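Local structure of peptidoglycan N-acetylglucosamine deacetylase (Bacillus cereus, 5N1P) at residues Trp124-Asp130 with Gln157-His163; Val149-Lys155 with Gly179-Tyr185; Tyr15-Leu19 with Asp164-Val170. The protein removes acetyl groups from the N-acetylglucosamine residues of peptidoglycan, releasing acetate, as a zinc-dependent hydrolase of the polysaccharide deacetylase family. All coordinates share one frame; numbering follows the deposited sequence.

Contact 1: residues Trp124-Asp130 with Gln157-His163; sequences WTIDSLD and QEVILMH. With 8GK (~{N}-oxidanylnaphthalene-1-carboxamide), chain E.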
loop_
_atom_site.group_PDB
_atom_site.type_symbol
_atom_site.label_atom_id
_atom_site.label_comp_id
_atom_site.label_asym_id
_atom_site.label_seq_id
_atom_site.Cartn_x
_atom_site.Cartn_y
_atom_site.Cartn_z
ATOM N N TRP A 124 2.682 8.284 -0.657
ATOM C CA TRP A 124 1.254 8.436 -0.918
ATOM C C TRP A 124 0.927 9.900 -1.111
ATOM O O TRP A 124 1.773 10.743 -0.825
ATOM C CB TRP A 124 0.432 7.845 0.235
ATOM C CG TRP A 124 0.849 8.381 1.563
ATOM C CD1 TRP A 124 0.351 9.495 2.192
ATOM C CD2 TRP A 124 1.864 7.855 2.429
ATOM N NE1 TRP A 124 0.987 9.685 3.392
ATOM C CE2 TRP A 124 1.925 8.698 3.561
ATOM C CE3 TRP A 124 2.734 6.756 2.352
ATOM C CZ2 TRP A 124 2.817 8.480 4.614
ATOM C CZ3 TRP A 124 3.621 6.542 3.393
ATOM C CH2 TRP A 124 3.649 7.401 4.514
ATOM N N THR A 125 -0.277 10.196 -1.602
ATOM C CA THR A 125 -0.712 11.595 -1.745
ATOM C C THR A 125 -1.852 11.941 -0.805
ATOM O O THR A 125 -2.103 13.131 -0.527
ATOM C CB THR A 125 -1.160 11.926 -3.184
ATOM O OG1 THR A 125 -2.333 11.179 -3.522
ATOM C CG2 THR A 125 -0.052 11.630 -4.186
ATOM N N ILE A 126 -2.568 10.926 -0.346
ATOM C CA ILE A 126 -3.664 11.110 0.607
ATOM C C ILE A 126 -3.493 10.155 1.768
ATOM O O ILE A 126 -3.414 8.946 1.561
ATOM C CB ILE A 126 -5.029 10.861 -0.033
ATOM C CG1 ILE A 126 -5.312 11.904 -1.118
ATOM C CG2 ILE A 126 -6.142 10.868 1.033
ATOM C CD1 ILE A 126 -6.586 11.634 -1.894
ATOM N N ASP A 127 -3.406 10.694 2.976
ATOM C CA ASP A 127 -3.351 9.885 4.188
ATOM C C ASP A 127 -4.754 9.807 4.793
ATOM O O ASP A 127 -5.334 10.827 5.158
ATOM C CB ASP A 127 -2.342 10.487 5.166
ATOM C CG ASP A 127 -2.276 9.758 6.500
ATOM O OD1 ASP A 127 -2.944 8.721 6.687
ATOM O OD2 ASP A 127 -1.517 10.236 7.373
ATOM N N SER A 128 -5.301 8.598 4.884
ATOM C CA SER A 128 -6.661 8.410 5.388
ATOM C C SER A 128 -6.790 8.695 6.880
ATOM O O SER A 128 -7.905 8.812 7.399
ATOM C CB SER A 128 -7.124 6.977 5.115
ATOM O OG SER A 128 -6.404 6.068 5.932
ATOM N N LEU A 129 -5.650 8.779 7.569
ATOM C CA LEU A 129 -5.631 8.966 9.023
ATOM C C LEU A 129 -6.383 7.863 9.755
ATOM O O LEU A 129 -6.866 8.066 10.868
ATOM C CB LEU A 129 -6.221 10.330 9.403
ATOM C CG LEU A 129 -5.472 11.535 8.839
ATOM C CD1 LEU A 129 -6.226 12.828 9.160
ATOM C CD2 LEU A 129 -4.056 11.586 9.397
ATOM N N ASP A 130 -6.467 6.683 9.144
ATOM C CA ASP A 130 -7.301 5.625 9.706
ATOM C C ASP A 130 -6.852 5.216 11.119
ATOM O O ASP A 130 -7.673 4.811 11.938
ATOM C CB ASP A 130 -7.361 4.414 8.751
ATOM C CG ASP A 130 -5.994 3.853 8.382
ATOM O OD1 ASP A 130 -4.954 4.485 8.653
ATOM O OD2 ASP A 130 -5.994 2.764 7.780
ATOM N N GLN A 157 -4.227 11.964 -10.442
ATOM C CA GLN A 157 -3.748 10.743 -9.797
ATOM C C GLN A 157 -3.650 10.948 -8.295
ATOM O O GLN A 157 -3.036 11.909 -7.833
ATOM C CB GLN A 157 -2.385 10.325 -10.344
ATOM C CG GLN A 157 -2.370 10.008 -11.818
ATOM C CD GLN A 157 -1.268 10.746 -12.539
ATOM O OE1 GLN A 157 -1.354 11.958 -12.746
ATOM N NE2 GLN A 157 -0.218 10.024 -12.915
ATOM N N GLU A 158 -4.274 10.057 -7.534
ATOM C CA GLU A 158 -4.161 10.091 -6.085
ATOM C C GLU A 158 -3.776 8.717 -5.577
ATOM O O GLU A 158 -4.314 7.707 -6.033
ATOM C CB GLU A 158 -5.470 10.531 -5.435
ATOM C CG GLU A 158 -5.912 11.951 -5.795
ATOM C CD GLU A 158 -5.228 13.028 -4.961
ATOM O OE1 GLU A 158 -4.280 12.717 -4.212
ATOM O OE2 GLU A 158 -5.644 14.204 -5.053
ATOM N N VAL A 159 -2.833 8.677 -4.642
ATOM C CA VAL A 159 -2.406 7.423 -4.021
ATOM C C VAL A 159 -2.809 7.469 -2.564
ATOM O O VAL A 159 -2.358 8.333 -1.820
ATOM C CB VAL A 159 -0.891 7.210 -4.155
ATOM C CG1 VAL A 159 -0.453 5.927 -3.440
ATOM C CG2 VAL A 159 -0.504 7.193 -5.629
ATOM N N ILE A 160 -3.691 6.561 -2.167
ATOM C CA ILE A 160 -4.348 6.652 -0.872
ATOM C C ILE A 160 -3.787 5.642 0.129
ATOM O O ILE A 160 -3.790 4.437 -0.134
ATOM C CB ILE A 160 -5.857 6.429 -1.020
ATOM C CG1 ILE A 160 -6.437 7.465 -1.989
ATOM C CG2 ILE A 160 -6.530 6.489 0.340
ATOM C CD1 ILE A 160 -7.745 7.037 -2.607
ATOM N N LEU A 161 -3.326 6.133 1.276
ATOM C CA LEU A 161 -2.760 5.290 2.325
ATOM C C LEU A 161 -3.824 4.785 3.286
ATOM O O LEU A 161 -4.476 5.575 3.985
ATOM C CB LEU A 161 -1.686 6.048 3.123
ATOM C CG LEU A 161 -1.161 5.308 4.358
ATOM C CD1 LEU A 161 -0.382 4.037 3.977
ATOM C CD2 LEU A 161 -0.311 6.227 5.238
ATOM N N MET A 162 -3.987 3.465 3.306
ATOM C CA MET A 162 -4.846 2.795 4.268
ATOM C C MET A 162 -4.138 1.547 4.795
ATOM O O MET A 162 -3.062 1.177 4.320
ATOM C CB MET A 162 -6.191 2.421 3.641
ATOM C CG MET A 162 -6.936 3.626 3.146
ATOM S SD MET A 162 -8.532 3.241 2.450
ATOM C CE MET A 162 -9.434 2.849 3.944
ATOM N N HIS A 163 -4.748 0.909 5.786
ATOM C CA HIS A 163 -4.161 -0.266 6.418
ATOM C C HIS A 163 -5.227 -1.331 6.558
ATOM O O HIS A 163 -6.198 -1.130 7.294
ATOM C CB HIS A 163 -3.565 0.095 7.794
ATOM C CG HIS A 163 -2.511 1.159 7.736
ATOM N ND1 HIS A 163 -2.808 2.504 7.684
ATOM C CD2 HIS A 163 -1.159 1.073 7.705
ATOM C CE1 HIS A 163 -1.686 3.201 7.634
ATOM N NE2 HIS A 163 -0.671 2.355 7.640
HETATM C C1 8GK E . 3.326 3.277 7.515
HETATM C C2 8GK E . 3.406 4.624 8.154
HETATM C C3 8GK E . 3.402 4.696 9.539
HETATM C C4 8GK E . 3.495 5.934 10.165
HETATM C C5 8GK E . 3.604 7.100 9.407
HETATM C C6 8GK E . 3.610 7.025 8.018
HETATM C C7 8GK E . 3.516 5.782 7.394
HETATM C C8 8GK E . 3.482 5.990 11.552
HETATM C C9 8GK E . 3.374 4.830 12.314
HETATM C C10 8GK E . 3.278 3.593 11.685
HETATM C C11 8GK E . 3.295 3.533 10.298
HETATM O O12 8GK E . 4.284 2.545 7.663
HETATM N N13 8GK E . 2.245 2.878 6.847
HETATM O O14 8GK E . 1.927 1.522 6.908
#
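Ile-126 and Asp-127 run parallel to Ile-160 and Leu-161, with Leu-161 N pointing almost straight at Ile-126 O (2.8 Å) and Val-159 O shared by Thr-125 N and Ile-126 N. Just before the strand, Thr-125 OG1 accepts from Val-159 N (2.8 Å) and donates to Glu-158 OE1 (2.6 Å). Leu-161 lays CD2 over the six-membered ring of Trp-124, 3.8 Å from its centroid, a CH-pi contact; the far corner of that indole, CH2, reaches C7 of the naphthalene inhibitor at 3.3 Å. Ser-128 grips Leu-161 O twice, through N and OG. Asp-130 takes the ND1 of His-163 on the syn lone pairs of both oxygens, OD1 at 3.1 Å and OD2 at 3.2 Å, OD2 lying in the ring plane and also bound by Ser-169 OG. This grip limits rotation of the imidazole, the inferred proton donor, whose NE2 lies 2.8 Å from inhibitor O14. Helix 138-152, the crossover of this beta-alpha-beta unit, packs on Ile-126 and Ser-128; helix 167-182 covers Ile-160 and Met-162, and strand 2-9 pairs with strand 157-163 on its other edge.

Contact 2: residues Val149-Lys155 with Gly179-Tyr185; sequences VLTNATK and GLKEKGY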
loop_
_atom_site.group_PDB
_atom_site.type_symbol
_atom_site.label_atom_id
_atom_site.label_comp_id
_atom_site.label_asym_id
_atom_site.label_seq_id
_atom_site.Cartn_x
_atom_site.Cartn_y
_atom_site.Cartn_z
ATOM N N VAL A 149 -10.548 10.858 3.205
ATOM C CA VAL A 149 -10.086 10.565 1.858
ATOM C C VAL A 149 -10.792 11.417 0.806
ATOM O O VAL A 149 -10.132 12.059 -0.015
ATOM C CB VAL A 149 -10.284 9.083 1.515
ATOM C CG1 VAL A 149 -9.946 8.826 0.046
ATOM C CG2 VAL A 149 -9.412 8.236 2.415
ATOM N N LEU A 150 -12.126 11.430 0.847
ATOM C CA LEU A 150 -12.929 12.018 -0.227
ATOM C C LEU A 150 -12.662 13.497 -0.451
ATOM O O LEU A 150 -12.687 13.974 -1.588
ATOM C CB LEU A 150 -14.425 11.811 0.043
ATOM C CG LEU A 150 -14.873 10.352 -0.068
ATOM C CD1 LEU A 150 -16.349 10.191 0.296
ATOM C CD2 LEU A 150 -14.582 9.809 -1.454
ATOM N N THR A 151 -12.396 14.226 0.626
ATOM C CA THR A 151 -12.193 15.661 0.500
ATOM C C THR A 151 -10.792 15.981 -0.014
ATOM O O THR A 151 -10.593 16.979 -0.712
ATOM C CB THR A 151 -12.429 16.379 1.840
ATOM O OG1 THR A 151 -11.455 15.951 2.798
ATOM C CG2 THR A 151 -13.825 16.075 2.367
ATOM N N ASN A 152 -9.829 15.123 0.321
ATOM C CA ASN A 152 -8.442 15.321 -0.093
ATOM C C ASN A 152 -8.182 14.910 -1.542
ATOM O O ASN A 152 -7.076 15.084 -2.049
ATOM C CB ASN A 152 -7.488 14.542 0.824
ATOM C CG ASN A 152 -7.244 15.240 2.149
ATOM O OD1 ASN A 152 -8.078 15.196 3.050
ATOM N ND2 ASN A 152 -6.096 15.900 2.269
ATOM N N ALA A 153 -9.194 14.353 -2.199
ATOM C CA ALA A 153 -9.040 13.861 -3.567
ATOM C C ALA A 153 -9.350 14.948 -4.592
ATOM O O ALA A 153 -10.511 15.278 -4.819
ATOM C CB ALA A 153 -9.930 12.655 -3.796
ATOM N N THR A 154 -8.308 15.488 -5.216
ATOM C CA THR A 154 -8.459 16.596 -6.156
ATOM C C THR A 154 -7.672 16.393 -7.455
ATOM O O THR A 154 -8.116 16.808 -8.531
ATOM C CB THR A 154 -8.006 17.916 -5.513
ATOM O OG1 THR A 154 -6.663 17.772 -5.033
ATOM C CG2 THR A 154 -8.901 18.269 -4.345
ATOM N N LYS A 155 -6.503 15.766 -7.341
ATOM C CA LYS A 155 -5.583 15.582 -8.467
ATOM C C LYS A 155 -6.005 14.433 -9.385
ATOM O O LYS A 155 -6.737 13.535 -8.957
ATOM C CB LYS A 155 -4.162 15.323 -7.950
ATOM C CG LYS A 155 -3.705 16.256 -6.849
ATOM C CD LYS A 155 -2.448 15.720 -6.182
ATOM C CE LYS A 155 -2.328 16.252 -4.767
ATOM N NZ LYS A 155 -3.596 16.038 -4.014
ATOM N N GLY A 179 -17.717 7.418 -3.292
ATOM C CA GLY A 179 -17.378 8.827 -3.315
ATOM C C GLY A 179 -16.410 9.214 -4.417
ATOM O O GLY A 179 -16.515 10.298 -4.984
ATOM N N LEU A 180 -15.458 8.340 -4.730
ATOM C CA LEU A 180 -14.491 8.670 -5.768
ATOM C C LEU A 180 -14.997 8.371 -7.178
ATOM O O LEU A 180 -14.631 9.071 -8.123
ATOM C CB LEU A 180 -13.171 7.933 -5.519
ATOM C CG LEU A 180 -12.479 8.327 -4.215
ATOM C CD1 LEU A 180 -11.189 7.545 -4.025
ATOM C CD2 LEU A 180 -12.211 9.820 -4.182
ATOM N N LYS A 181 -15.823 7.337 -7.325
ATOM C CA LYS A 181 -16.416 7.012 -8.627
ATOM C C LYS A 181 -17.285 8.159 -9.110
ATOM O O LYS A 181 -17.312 8.479 -10.300
ATOM C CB LYS A 181 -17.248 5.728 -8.559
ATOM C CG LYS A 181 -16.425 4.449 -8.480
ATOM C CD LYS A 181 -17.303 3.205 -8.543
ATOM C CE LYS A 181 -16.469 1.936 -8.400
ATOM N NZ LYS A 181 -17.299 0.703 -8.493
ATOM N N GLU A 182 -17.986 8.774 -8.164
ATOM C CA GLU A 182 -18.855 9.904 -8.454
ATOM C C GLU A 182 -18.043 11.079 -8.975
ATOM O O GLU A 182 -18.536 11.881 -9.769
ATOM C CB GLU A 182 -19.644 10.302 -7.205
ATOM C CG GLU A 182 -20.928 9.508 -7.014
ATOM C CD GLU A 182 -21.437 9.542 -5.583
ATOM O OE1 GLU A 182 -20.880 10.310 -4.771
ATOM O OE2 GLU A 182 -22.404 8.812 -5.276
ATOM N N LYS A 183 -16.788 11.167 -8.542
ATOM C CA LYS A 183 -15.923 12.263 -8.961
ATOM C C LYS A 183 -15.053 11.889 -10.145
ATOM O O LYS A 183 -14.097 12.593 -10.470
ATOM C CB LYS A 183 -15.060 12.726 -7.804
ATOM C CG LYS A 183 -15.862 12.980 -6.560
ATOM C CD LYS A 183 -14.963 13.072 -5.354
ATOM C CE LYS A 183 -14.018 14.247 -5.457
ATOM N NZ LYS A 183 -13.541 14.639 -4.108
ATOM N N GLY A 184 -15.402 10.783 -10.791
ATOM C CA GLY A 184 -14.792 10.407 -12.049
ATOM C C GLY A 184 -13.466 9.689 -11.927
ATOM O O GLY A 184 -12.726 9.608 -12.904
ATOM N N TYR A 185 -13.157 9.171 -10.739
ATOM C CA TYR A 185 -11.964 8.340 -10.563
ATOM C C TYR A 185 -12.250 6.899 -10.971
ATOM O O TYR A 185 -13.323 6.368 -10.686
ATOM C CB TYR A 185 -11.462 8.360 -9.104
ATOM C CG TYR A 185 -10.775 9.636 -8.669
ATOM C CD1 TYR A 185 -9.422 9.848 -8.912
ATOM C CD2 TYR A 185 -11.484 10.633 -8.011
ATOM C CE1 TYR A 185 -8.795 11.023 -8.505
ATOM C CE2 TYR A 185 -10.871 11.798 -7.602
ATOM C CZ TYR A 185 -9.536 12.000 -7.855
ATOM O OH TYR A 185 -8.943 13.175 -7.443
#
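A Schellman motif ends helix 167-182 (Tyr-185 N to Leu-180 O, Gly-184 N to Lys-181 O); around it Leu-180, Lys-183 and Tyr-185 face Leu-150, Ala-153 and Lys-155, in the last part of helix 138-152 and the loop after it. The apolar half packs one helix end against another helix end and its loop. Leu-150 pushes its CD2 branch onto the bare backbone of Gly-179, 3.5 Å from CA, tighter than usual van der Waals contact; the same methyl meets Leu-180 CD2 at 3.6 Å. Leu-180 CD2 touches Ala-153 CB as well (3.7 Å), so one leucine branch bridges helix and loop, while Leu-180 also packs on Ile-160 and Ala-4 of the sheet. Lys-183 reaches across with a chain bent at chi3 (63°), which brings NZ to two carbonyls: Leu-150 O at 2.7 Å, met nearly head-on, and Ala-153 O at 3.2 Å, met on a lone pair. Tyr-185 comes in beside them, its OH donating to Lys-155 O (2.7 Å) from 25° off the carbonyl plane, with Ala-153 CB set obliquely to the ring. Every polar bond across the contact thus runs from a side-chain donor to a backbone oxygen. The ammonium group sits near the C-terminal end of helix 138-152, on one helical and one loop carbonyl; its charge would be expected to offset the partial negative charge there.

Contact 3: residues Tyr15-Leu19 with Asp164-Val170; sequences YTAEL and DIHPQSV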
loop_
_atom_site.group_PDB
_atom_site.type_symbol
_atom_site.label_atom_id
_atom_site.label_comp_id
_atom_site.label_asym_id
_atom_site.label_seq_id
_atom_site.Cartn_x
_atom_site.Cartn_y
_atom_site.Cartn_z
ATOM N N TYR A 15 -8.730 -9.272 8.169
ATOM C CA TYR A 15 -9.793 -8.508 7.508
ATOM C C TYR A 15 -9.569 -8.450 6.003
ATOM O O TYR A 15 -10.352 -7.841 5.276
ATOM C CB TYR A 15 -9.878 -7.081 8.065
ATOM C CG TYR A 15 -10.015 -7.021 9.568
ATOM C CD1 TYR A 15 -11.187 -7.426 10.190
ATOM C CD2 TYR A 15 -8.973 -6.560 10.360
ATOM C CE1 TYR A 15 -11.321 -7.377 11.563
ATOM C CE2 TYR A 15 -9.097 -6.499 11.737
ATOM C CZ TYR A 15 -10.270 -6.919 12.332
ATOM O OH TYR A 15 -10.401 -6.863 13.697
ATOM N N THR A 16 -8.486 -9.065 5.545
ATOM C CA THR A 16 -8.069 -8.925 4.152
ATOM C C THR A 16 -8.993 -9.653 3.181
ATOM O O THR A 16 -9.280 -9.151 2.092
ATOM C CB THR A 16 -6.612 -9.408 4.000
ATOM O OG1 THR A 16 -5.789 -8.584 4.831
ATOM C CG2 THR A 16 -6.135 -9.288 2.558
ATOM N N ALA A 17 -9.474 -10.830 3.562
ATOM C CA ALA A 17 -10.383 -11.563 2.695
ATOM C C ALA A 17 -11.664 -10.749 2.462
ATOM O O ALA A 17 -12.157 -10.651 1.338
ATOM C CB ALA A 17 -10.705 -12.941 3.290
ATOM N N GLU A 18 -12.187 -10.141 3.521
ATOM C CA GLU A 18 -13.365 -9.293 3.391
ATOM C C GLU A 18 -13.106 -8.092 2.480
ATOM O O GLU A 18 -13.946 -7.734 1.649
ATOM C CB GLU A 18 -13.831 -8.805 4.761
ATOM C CG GLU A 18 -15.034 -7.881 4.682
ATOM C CD GLU A 18 -15.593 -7.549 6.043
ATOM O OE1 GLU A 18 -15.020 -8.032 7.043
ATOM O OE2 GLU A 18 -16.603 -6.811 6.108
ATOM N N LEU A 19 -11.943 -7.470 2.638
ATOM C CA LEU A 19 -11.571 -6.369 1.765
ATOM C C LEU A 19 -11.531 -6.808 0.301
ATOM O O LEU A 19 -12.051 -6.122 -0.574
ATOM C CB LEU A 19 -10.215 -5.795 2.180
ATOM C CG LEU A 19 -9.643 -4.721 1.255
ATOM C CD1 LEU A 19 -10.592 -3.520 1.116
ATOM C CD2 LEU A 19 -8.284 -4.266 1.784
ATOM N N ASP A 164 -5.076 -2.459 5.862
ATOM C CA ASP A 164 -6.149 -3.459 5.877
ATOM C C ASP A 164 -6.130 -4.321 7.140
ATOM O O ASP A 164 -6.987 -5.186 7.299
ATOM C CB ASP A 164 -6.128 -4.343 4.615
ATOM C CG ASP A 164 -4.804 -5.073 4.406
ATOM O OD1 ASP A 164 -3.745 -4.456 4.623
ATOM O OD2 ASP A 164 -4.832 -6.260 3.997
ATOM N N ILE A 165 -5.206 -4.045 8.057
ATOM C CA ILE A 165 -5.144 -4.794 9.312
ATOM C C ILE A 165 -6.062 -4.193 10.371
ATOM O O ILE A 165 -6.170 -4.721 11.473
ATOM C CB ILE A 165 -3.711 -4.859 9.860
ATOM C CG1 ILE A 165 -3.138 -3.454 10.031
ATOM C CG2 ILE A 165 -2.867 -5.691 8.923
ATOM C CD1 ILE A 165 -1.943 -3.390 10.969
ATOM N N HIS A 166 -6.724 -3.092 10.024
ATOM C CA HIS A 166 -7.667 -2.436 10.929
ATOM C C HIS A 166 -9.082 -2.479 10.368
ATOM O O HIS A 166 -9.302 -2.143 9.199
ATOM C CB HIS A 166 -7.252 -0.989 11.184
ATOM C CG HIS A 166 -5.930 -0.860 11.870
ATOM N ND1 HIS A 166 -5.038 0.150 11.585
ATOM C CD2 HIS A 166 -5.349 -1.616 12.831
ATOM C CE1 HIS A 166 -3.962 0.010 12.338
ATOM N NE2 HIS A 166 -4.125 -1.057 13.102
ATOM N N PRO A 167 -10.045 -2.881 11.210
ATOM C CA PRO A 167 -11.444 -3.093 10.812
ATOM C C PRO A 167 -12.075 -1.833 10.220
ATOM O O PRO A 167 -12.819 -1.892 9.238
ATOM C CB PRO A 167 -12.151 -3.453 12.126
ATOM C CG PRO A 167 -11.090 -3.697 13.125
ATOM C CD PRO A 167 -9.847 -3.006 12.665
ATOM N N GLN A 168 -11.779 -0.691 10.830
ATOM C CA GLN A 168 -12.441 0.542 10.421
ATOM C C GLN A 168 -11.988 0.981 9.026
ATOM O O GLN A 168 -12.749 1.614 8.298
ATOM C CB GLN A 168 -12.211 1.653 11.458
ATOM C CG GLN A 168 -10.809 2.230 11.522
ATOM C CD GLN A 168 -9.868 1.465 12.432
ATOM O OE1 GLN A 168 -10.144 0.331 12.828
ATOM N NE2 GLN A 168 -8.746 2.097 12.783
ATOM N N SER A 169 -10.758 0.634 8.650
ATOM C CA SER A 169 -10.246 0.940 7.320
ATOM C C SER A 169 -10.981 0.142 6.262
ATOM O O SER A 169 -11.434 0.673 5.255
ATOM C CB SER A 169 -8.747 0.634 7.238
ATOM O OG SER A 169 -8.064 1.225 8.327
ATOM N N VAL A 170 -11.087 -1.156 6.492
ATOM C CA VAL A 170 -11.790 -2.017 5.553
ATOM C C VAL A 170 -13.264 -1.591 5.421
ATOM O O VAL A 170 -13.828 -1.568 4.313
ATOM C CB VAL A 170 -11.646 -3.493 5.993
ATOM C CG1 VAL A 170 -12.512 -4.407 5.124
ATOM C CG2 VAL A 170 -10.179 -3.891 5.930
#
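Tyr-15 lays one face of its ring over Pro-167, whose CG comes within 3.4 Å of Tyr-15 CZ and whose CB stands over the ring 4.2 Å from the centroid, a CH-pi contact. The pair joins the starts of two helices, 16-25 and 167-182, that flank the beta sheet of the NodB-homology fold, the distorted beta/alpha barrel of this deacetylase family. Segment 164-170 follows His-163, the inferred proton donor, and enters its helix with His-166 at the N-cap position and Pro-167 in the first turn. With CG turned back beside the backbone N (chi1 -53°), the tyrosine ring lies along this turn: its CE2 edge meets Ile-165 O nearly in plane at 3.4 Å, while the proline covers one face. Toward the backbone end of Tyr-15 the packing is apolar. Val-170 sets its two methyls against Tyr-15, just before helix 16-25, and Leu-19, within it: CG2 meets Tyr-15 CB (3.9 Å) and CG1 meets Leu-19 CB (4.0 Å). Leu-19 goes on to set CD2 against Asp-164 CB at 3.6 Å, and both residues touch Phe-8 of strand 2-9, which places this layer directly on the sheet. The polar link is buried beside it. Asp-164 holds its carboxylate between its own backbone N and carbonyl carbon (chi1 57°), turned to helix 16-25. There Thr-16 OG1, which also accepts from Gly-13 N, donates to Asp-164 OD2 over 2.6 Å, coming from 36° above the carboxylate plane.

How the contacts relate
Contact 1 is the buried one, nearest the centre of the chain and reaching the inhibitor through Trp-124 and His-163; contacts 2 and 3 are only partly buried and lie farther out. The latter two use opposite ends of helix 167-182 and do not touch each other, whereas contact 1 meets both: Ile-126 packs on Ala-153 of contact 2, Glu-158 forms a salt bridge with Lys-155 and accepts from Thr-154 N, and Asp-130 is hydrogen-bonded to Ser-169 of contact 3 through its carboxylate and to Gln-168 through its backbone O. Chemistry follows place. Paired strands rely on backbone bonds supplemented by polar side chains, contact 2 on side-chain donors given to carbonyls, and contact 3 on ring and methyl packing with one hydroxyl-carboxylate bond.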